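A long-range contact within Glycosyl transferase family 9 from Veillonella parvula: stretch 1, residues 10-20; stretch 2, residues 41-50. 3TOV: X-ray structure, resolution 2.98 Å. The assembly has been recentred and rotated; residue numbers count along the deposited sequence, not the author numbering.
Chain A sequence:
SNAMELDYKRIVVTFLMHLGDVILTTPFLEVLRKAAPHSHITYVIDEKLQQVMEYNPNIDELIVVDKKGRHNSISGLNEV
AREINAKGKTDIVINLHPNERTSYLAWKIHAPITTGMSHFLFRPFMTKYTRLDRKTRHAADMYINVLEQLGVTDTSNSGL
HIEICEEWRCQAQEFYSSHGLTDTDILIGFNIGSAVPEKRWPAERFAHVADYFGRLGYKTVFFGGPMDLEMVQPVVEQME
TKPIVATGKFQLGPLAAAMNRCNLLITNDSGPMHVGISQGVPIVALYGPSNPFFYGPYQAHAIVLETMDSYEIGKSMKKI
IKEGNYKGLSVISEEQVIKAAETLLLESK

Stretch 1, residues 10-20: RIVVTFLMHLG
Stretch 2 41-50: ITYVIDEKLQ

Residues 10-14 form a strand that runs parallel to the strand passing through 41-44. Their axes approach to 4.8 Å at 18°. The register is Ile11 with Ile41, Val12 with Thr42, Val13 with Tyr43 and Thr14 with Val44, with paired CA atoms 4.8 to 5.1 Å apart. Phi/psi values along Ile11 to Thr14 stay near -115/130. The contact buries 731 Å² in total.

Backbone hydrogen bonds alternate between the strands. Thr42 N donates to Ile11 O (2.8 Å), and Val13 N donates to Thr42 O (2.9 Å). Val44 N gives a weak bond to Val13 O (3.0 Å, 127° at hydrogen). Phe15 N donates to Val44 O (3.3 Å), carrying the ladder one residue past the first strand. CA-H...O contacts fill in between: Ile41 CA to Ile11 O (3.6 Å), Val12 CA to Thr42 O (3.4 Å) and Ile45 CA to Phe15 O (3.4 Å). Phe15 O and Val44 O lie 2.8 Å apart, but both are acceptors and form no hydrogen bond.

Side chains alternate between the two faces of the sheet. Ile11, Val13, Ile41 and Tyr43 share one face, and all four are buried. Ile11 and Ile41 are both m,t, and Ile11 CD1 lies 4.3 Å from Ile41 CG1. Val13 is t. Tyr43, chi1 -159° and chi2 104°, brings CD1 to 4.5 Å from Val13 CB. Its ring also reaches Phe15, with Tyr43 CZ 4.2 Å from Phe15 CB. The Tyr43 hydroxyl is hydrogen-bonded elsewhere in the structure, so its polar end is satisfied despite burial.

Val12, Thr14, Thr42 and Val44 occupy the other face. Val12 and Val44 are both t, and Val12 CG1 packs 4.0 Å from Val44 CG2. These branched side chains suit extended backbone. Thr42 has an off-well chi1 of 129°; its OG1 is 3.9 Å from Val12 CG2. Thr14 is p, and its OG1 is hydrogen-bonded elsewhere in the structure.

Beyond the strands, leucines continue the apolar packing. Leu16 is m,t. Its CB points sideways, but its end comes nearer: Leu16 CD2 is 4.2 Å from Val44 CG1 and 3.1 Å from Val44 O.

Leu49, in a 3-10 segment, points toward the first stretch as m,t. Its CD1 lies 3.1 Å from Met17 O (selenomethionine) and 3.3 Å from Leu19 N, where the helix begins after the N-cap His18. Leu19 is t,p, and its CB lies 3.8 Å from Leu49 CD2. A weak backbone bond from Leu49 N to Asp46 O (3.0 Å) supports the turn leading to Leu49.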

ATOM      1  N   ARG A  10     -21.605  12.092 -12.229  1.00 64.48           N
ATOM      2  CA  ARG A  10     -20.185  12.366 -12.400  1.00 63.70           C
ATOM      3  C   ARG A  10     -19.595  12.666 -11.044  1.00 58.66           C
ATOM      4  O   ARG A  10     -20.046  13.581 -10.358  1.00 54.33           O
ATOM      5  CB  ARG A  10     -19.950  13.560 -13.319  1.00 73.36           C
ATOM      6  CG  ARG A  10     -20.309  13.301 -14.762  1.00 84.51           C
ATOM      7  CD  ARG A  10     -19.783  14.393 -15.679  1.00 89.09           C
ATOM      8  NE  ARG A  10     -18.853  13.845 -16.661  1.00 86.42           N
ATOM      9  CZ  ARG A  10     -17.537  14.023 -16.623  1.00 78.80           C
ATOM     10  NH1 ARG A  10     -16.996  14.755 -15.653  1.00 77.66           N
ATOM     11  NH2 ARG A  10     -16.770  13.473 -17.560  1.00 72.31           N
ATOM     12  N   ILE A  11     -18.573  11.907 -10.670  1.00 57.20           N
ATOM     13  CA  ILE A  11     -18.036  11.980  -9.321  1.00 57.08           C
ATOM     14  C   ILE A  11     -16.527  12.183  -9.310  1.00 54.59           C
ATOM     15  O   ILE A  11     -15.803  11.575 -10.096  1.00 60.61           O
ATOM     16  CB  ILE A  11     -18.364  10.694  -8.556  1.00 57.70           C
ATOM     17  CG1 ILE A  11     -19.850  10.371  -8.683  1.00 59.54           C
ATOM     18  CG2 ILE A  11     -17.994  10.827  -7.105  1.00 59.15           C
ATOM     19  CD1 ILE A  11     -20.178   8.954  -8.312  1.00 58.52           C
ATOM     20  N   VAL A  12     -16.051  13.046  -8.422  1.00 47.03           N
ATOM     21  CA  VAL A  12     -14.614  13.183  -8.231  1.00 50.17           C
ATOM     22  C   VAL A  12     -14.156  12.706  -6.842  1.00 55.38           C
ATOM     23  O   VAL A  12     -14.784  12.995  -5.822  1.00 56.09           O
ATOM     24  CB  VAL A  12     -14.139  14.622  -8.487  1.00 45.62           C
ATOM     25  CG1 VAL A  12     -12.704  14.801  -8.027  1.00 40.38           C
ATOM     26  CG2 VAL A  12     -14.255  14.938  -9.943  1.00 46.05           C
ATOM     27  N   VAL A  13     -13.059  11.960  -6.814  1.00 52.82           N
ATOM     28  CA  VAL A  13     -12.470  11.539  -5.557  1.00 50.51           C
ATOM     29  C   VAL A  13     -11.115  12.215  -5.415  1.00 53.06           C
ATOM     30  O   VAL A  13     -10.292  12.177  -6.320  1.00 57.78           O
ATOM     31  CB  VAL A  13     -12.320  10.010  -5.489  1.00 46.85           C
ATOM     32  CG1 VAL A  13     -11.827   9.555  -4.103  1.00 37.12           C
ATOM     33  CG2 VAL A  13     -13.645   9.363  -5.823  1.00 50.21           C
ATOM     34  N   THR A  14     -10.899  12.850  -4.276  1.00 47.91           N
ATOM     35  CA  THR A  14      -9.670  13.561  -4.040  1.00 48.13           C
ATOM     36  C   THR A  14      -8.907  12.887  -2.916  1.00 53.49           C
ATOM     37  O   THR A  14      -9.362  12.871  -1.772  1.00 54.76           O
ATOM     38  CB  THR A  14      -9.962  14.990  -3.640  1.00 48.69           C
ATOM     39  OG1 THR A  14     -10.654  14.993  -2.386  1.00 52.62           O
ATOM     40  CG2 THR A  14     -10.839  15.617  -4.672  1.00 50.34           C
ATOM     41  N   PHE A  15      -7.753  12.320  -3.264  1.00 52.73           N
ATOM     42  CA  PHE A  15      -6.820  11.754  -2.303  1.00 45.68           C
ATOM     43  C   PHE A  15      -5.373  12.025  -2.777  1.00 52.09           C
ATOM     44  O   PHE A  15      -4.913  11.471  -3.781  1.00 58.36           O
ATOM     45  CB  PHE A  15      -7.093  10.264  -2.145  1.00 45.54           C
ATOM     46  CG  PHE A  15      -6.542   9.677  -0.884  1.00 54.78           C
ATOM     47  CD1 PHE A  15      -7.028  10.070   0.344  1.00 58.38           C
ATOM     48  CD2 PHE A  15      -5.541   8.719  -0.929  1.00 63.66           C
ATOM     49  CE1 PHE A  15      -6.514   9.522   1.515  1.00 65.14           C
ATOM     50  CE2 PHE A  15      -5.026   8.167   0.236  1.00 67.37           C
ATOM     51  CZ  PHE A  15      -5.514   8.569   1.460  1.00 64.51           C
ATOM     52  N   LEU A  16      -4.664  12.902  -2.075  1.00 46.85           N
ATOM     53  CA  LEU A  16      -3.292  13.202  -2.443  1.00 52.34           C
ATOM     54  C   LEU A  16      -2.284  12.708  -1.409  1.00 57.29           C
ATOM     55  O   LEU A  16      -1.329  13.413  -1.089  1.00 64.96           O
ATOM     56  CB  LEU A  16      -3.120  14.709  -2.646  1.00 54.04           C
ATOM     57  CG  LEU A  16      -4.019  15.292  -3.725  1.00 53.68           C
ATOM     58  CD1 LEU A  16      -3.637  16.729  -4.050  1.00 51.41           C
ATOM     59  CD2 LEU A  16      -3.929  14.424  -4.962  1.00 53.86           C
HETATM   60  N   MSE A  17      -2.484  11.503  -0.892  1.00 54.84           N
HETATM   61  CA  MSE A  17      -1.583  10.974   0.120  1.00 55.57           C
HETATM   62  C   MSE A  17      -0.486  10.082  -0.455  1.00 64.52           C
HETATM   63  O   MSE A  17      -0.139  10.165  -1.634  1.00 70.63           O
HETATM   64  CB  MSE A  17      -2.349  10.247   1.219  1.00 51.70           C
HETATM   65  CG  MSE A  17      -3.272  11.164   2.028  1.00 57.72           C
HETATM   66 SE   MSE A  17      -4.113  10.353   3.622  0.41 39.03          SE
HETATM   67  CE  MSE A  17      -2.542  10.370   4.793  1.00 33.56           C
ATOM     68  N   HIS A  18       0.063   9.239   0.405  1.00 62.19           N
ATOM     69  CA  HIS A  18       1.278   8.514   0.099  1.00 56.55           C
ATOM     70  C   HIS A  18       1.004   7.114  -0.437  1.00 61.32           C
ATOM     71  O   HIS A  18      -0.108   6.609  -0.325  1.00 68.81           O
ATOM     72  CB  HIS A  18       2.130   8.465   1.352  1.00 57.91           C
ATOM     73  CG  HIS A  18       2.837   9.752   1.637  1.00 70.75           C
ATOM     74  ND1 HIS A  18       2.925  10.769   0.713  1.00 75.60           N
ATOM     75  CD2 HIS A  18       3.500  10.183   2.737  1.00 75.59           C
ATOM     76  CE1 HIS A  18       3.613  11.773   1.230  1.00 78.18           C
ATOM     77  NE2 HIS A  18       3.974  11.442   2.456  1.00 76.39           N
ATOM     78  N   LEU A  19       2.019   6.487  -1.026  1.00 59.61           N
ATOM     79  CA  LEU A  19       1.854   5.181  -1.673  1.00 54.08           C
ATOM     80  C   LEU A  19       0.947   4.209  -0.911  1.00 54.10           C
ATOM     81  O   LEU A  19       0.057   3.586  -1.499  1.00 52.78           O
ATOM     82  CB  LEU A  19       3.214   4.531  -1.917  1.00 50.45           C
ATOM     83  CG  LEU A  19       3.165   3.084  -2.396  1.00 49.91           C
ATOM     84  CD1 LEU A  19       2.555   3.012  -3.770  1.00 38.39           C
ATOM     85  CD2 LEU A  19       4.545   2.435  -2.376  1.00 40.84           C
ATOM     86  N   GLY A  20       1.182   4.076   0.392  1.00 55.21           N
ATOM     87  CA  GLY A  20       0.424   3.142   1.208  1.00 56.41           C
ATOM     88  C   GLY A  20      -1.024   3.562   1.376  1.00 53.18           C
ATOM     89  O   GLY A  20      -1.955   2.826   1.032  1.00 49.87           O
ATOM     90  N   ILE A  41     -16.697   8.226 -12.930  1.00 56.29           N
ATOM     91  CA  ILE A  41     -15.875   8.424 -11.752  1.00 55.44           C
ATOM     92  C   ILE A  41     -14.494   8.880 -12.145  1.00 58.38           C
ATOM     93  O   ILE A  41     -13.899   8.327 -13.065  1.00 64.06           O
ATOM     94  CB  ILE A  41     -15.754   7.132 -10.936  1.00 51.25           C
ATOM     95  CG1 ILE A  41     -17.129   6.723 -10.393  1.00 57.93           C
ATOM     96  CG2 ILE A  41     -14.768   7.334  -9.816  1.00 43.49           C
ATOM     97  CD1 ILE A  41     -17.207   5.312  -9.826  1.00 59.68           C
ATOM     98  N   THR A  42     -13.980   9.887 -11.448  1.00 55.67           N
ATOM     99  CA  THR A  42     -12.626  10.350 -11.708  1.00 59.29           C
ATOM    100  C   THR A  42     -11.815  10.510 -10.415  1.00 60.71           C
ATOM    101  O   THR A  42     -12.318  11.033  -9.416  1.00 55.82           O
ATOM    102  CB  THR A  42     -12.607  11.632 -12.591  1.00 63.14           C
ATOM    103  OG1 THR A  42     -11.798  12.635 -11.974  1.00 63.74           O
ATOM    104  CG2 THR A  42     -14.023  12.173 -12.806  1.00 64.98           C
ATOM    105  N   TYR A  43     -10.567  10.027 -10.454  1.00 61.13           N
ATOM    106  CA  TYR A  43      -9.647  10.014  -9.310  1.00 48.75           C
ATOM    107  C   TYR A  43      -8.552  11.059  -9.442  1.00 44.10           C
ATOM    108  O   TYR A  43      -8.095  11.354 -10.538  1.00 49.69           O
ATOM    109  CB  TYR A  43      -8.962   8.663  -9.231  1.00 50.62           C
ATOM    110  CG  TYR A  43      -8.388   8.297  -7.868  1.00 55.72           C
ATOM    111  CD1 TYR A  43      -9.043   7.389  -7.055  1.00 57.03           C
ATOM    112  CD2 TYR A  43      -7.181   8.828  -7.415  1.00 55.77           C
ATOM    113  CE1 TYR A  43      -8.542   7.026  -5.831  1.00 57.87           C
ATOM    114  CE2 TYR A  43      -6.666   8.473  -6.181  1.00 55.50           C
ATOM    115  CZ  TYR A  43      -7.360   7.562  -5.392  1.00 59.43           C
ATOM    116  OH  TYR A  43      -6.900   7.165  -4.154  1.00 58.45           O
ATOM    117  N   VAL A  44      -8.100  11.583  -8.313  1.00 39.05           N
ATOM    118  CA  VAL A  44      -7.058  12.594  -8.304  1.00 43.75           C
ATOM    119  C   VAL A  44      -5.946  12.273  -7.290  1.00 54.29           C
ATOM    120  O   VAL A  44      -6.113  12.521  -6.092  1.00 46.56           O
ATOM    121  CB  VAL A  44      -7.667  13.960  -7.991  1.00 41.81           C
ATOM    122  CG1 VAL A  44      -6.631  15.058  -8.143  1.00 45.24           C
ATOM    123  CG2 VAL A  44      -8.861  14.213  -8.908  1.00 39.38           C
ATOM    124  N   ILE A  45      -4.829  11.717  -7.781  1.00 64.93           N
ATOM    125  CA  ILE A  45      -3.627  11.465  -6.967  1.00 70.62           C
ATOM    126  C   ILE A  45      -2.549  12.502  -7.207  1.00 73.50           C
ATOM    127  O   ILE A  45      -2.730  13.458  -7.967  1.00 68.08           O
ATOM    128  CB  ILE A  45      -2.883  10.136  -7.319  1.00 68.10           C
ATOM    129  CG1 ILE A  45      -3.468   9.474  -8.561  1.00 72.11           C
ATOM    130  CG2 ILE A  45      -2.715   9.230  -6.113  1.00 64.29           C
ATOM    131  CD1 ILE A  45      -3.024  10.186  -9.841  1.00 77.00           C
ATOM    132  N   ASP A  46      -1.404  12.252  -6.573  1.00 74.35           N
ATOM    133  CA  ASP A  46      -0.199  13.043  -6.749  1.00 73.90           C
ATOM    134  C   ASP A  46       0.677  12.412  -7.831  1.00 72.97           C
ATOM    135  O   ASP A  46       0.877  11.200  -7.843  1.00 70.18           O
ATOM    136  CB  ASP A  46       0.544  13.153  -5.415  1.00 78.15           C
ATOM    137  CG  ASP A  46       2.045  13.000  -5.562  1.00 87.11           C
ATOM    138  OD1 ASP A  46       2.761  14.027  -5.639  1.00 92.53           O
ATOM    139  OD2 ASP A  46       2.508  11.843  -5.591  1.00 87.07           O
ATOM    140  N   GLU A  47       1.192  13.248  -8.730  1.00 76.04           N
ATOM    141  CA  GLU A  47       1.913  12.803  -9.921  1.00 80.52           C
ATOM    142  C   GLU A  47       2.683  11.482  -9.783  1.00 70.38           C
ATOM    143  O   GLU A  47       2.574  10.616 -10.647  1.00 67.56           O
ATOM    144  CB  GLU A  47       2.835  13.921 -10.442  1.00100.22           C
ATOM    145  CG  GLU A  47       4.336  13.738 -10.142  1.00115.87           C
ATOM    146  CD  GLU A  47       4.910  14.775  -9.167  1.00123.69           C
ATOM    147  OE1 GLU A  47       4.590  14.713  -7.956  1.00122.42           O
ATOM    148  OE2 GLU A  47       5.693  15.646  -9.612  1.00127.30           O
ATOM    149  N   LYS A  48       3.445  11.328  -8.703  1.00 64.53           N
ATOM    150  CA  LYS A  48       4.339  10.171  -8.538  1.00 66.00           C
ATOM    151  C   LYS A  48       3.612   8.823  -8.482  1.00 60.71           C
ATOM    152  O   LYS A  48       3.952   7.873  -9.191  1.00 58.06           O
ATOM    153  CB  LYS A  48       5.227  10.348  -7.295  1.00 67.10           C
ATOM    154  CG  LYS A  48       5.585  11.808  -7.022  1.00 73.72           C
ATOM    155  CD  LYS A  48       6.929  11.979  -6.323  1.00 78.03           C
ATOM    156  CE  LYS A  48       7.521  13.382  -6.582  1.00 77.05           C
ATOM    157  NZ  LYS A  48       8.878  13.566  -5.967  1.00 74.99           N
ATOM    158  N   LEU A  49       2.597   8.743  -7.640  1.00 60.40           N
ATOM    159  CA  LEU A  49       1.936   7.472  -7.418  1.00 65.14           C
ATOM    160  C   LEU A  49       1.070   7.093  -8.608  1.00 61.26           C
ATOM    161  O   LEU A  49       0.318   6.120  -8.549  1.00 59.96           O
ATOM    162  CB  LEU A  49       1.093   7.525  -6.134  1.00 64.61           C
ATOM    163  CG  LEU A  49       1.821   8.061  -4.899  1.00 60.02           C
ATOM    164  CD1 LEU A  49       0.895   8.147  -3.701  1.00 56.10           C
ATOM    165  CD2 LEU A  49       3.022   7.188  -4.599  1.00 59.67           C
ATOM    166  N   GLN A  50       1.181   7.850  -9.688  1.00 61.03           N
ATOM    167  CA  GLN A  50       0.217   7.724 -10.772  1.00 66.41           C
ATOM    168  C   GLN A  50       0.162   6.330 -11.401  1.00 71.23           C
ATOM    169  O   GLN A  50      -0.918   5.874 -11.778  1.00 69.53           O
ATOM    170  CB  GLN A  50       0.415   8.824 -11.820  1.00 72.90           C
ATOM    171  CG  GLN A  50       0.832   8.360 -13.199  1.00 82.64           C
ATOM    172  CD  GLN A  50       1.760   9.361 -13.852  1.00 97.09           C
ATOM    173  OE1 GLN A  50       1.987  10.446 -13.313  1.00 96.78           O
ATOM    174  NE2 GLN A  50       2.315   9.002 -15.008  1.00108.09           N
TER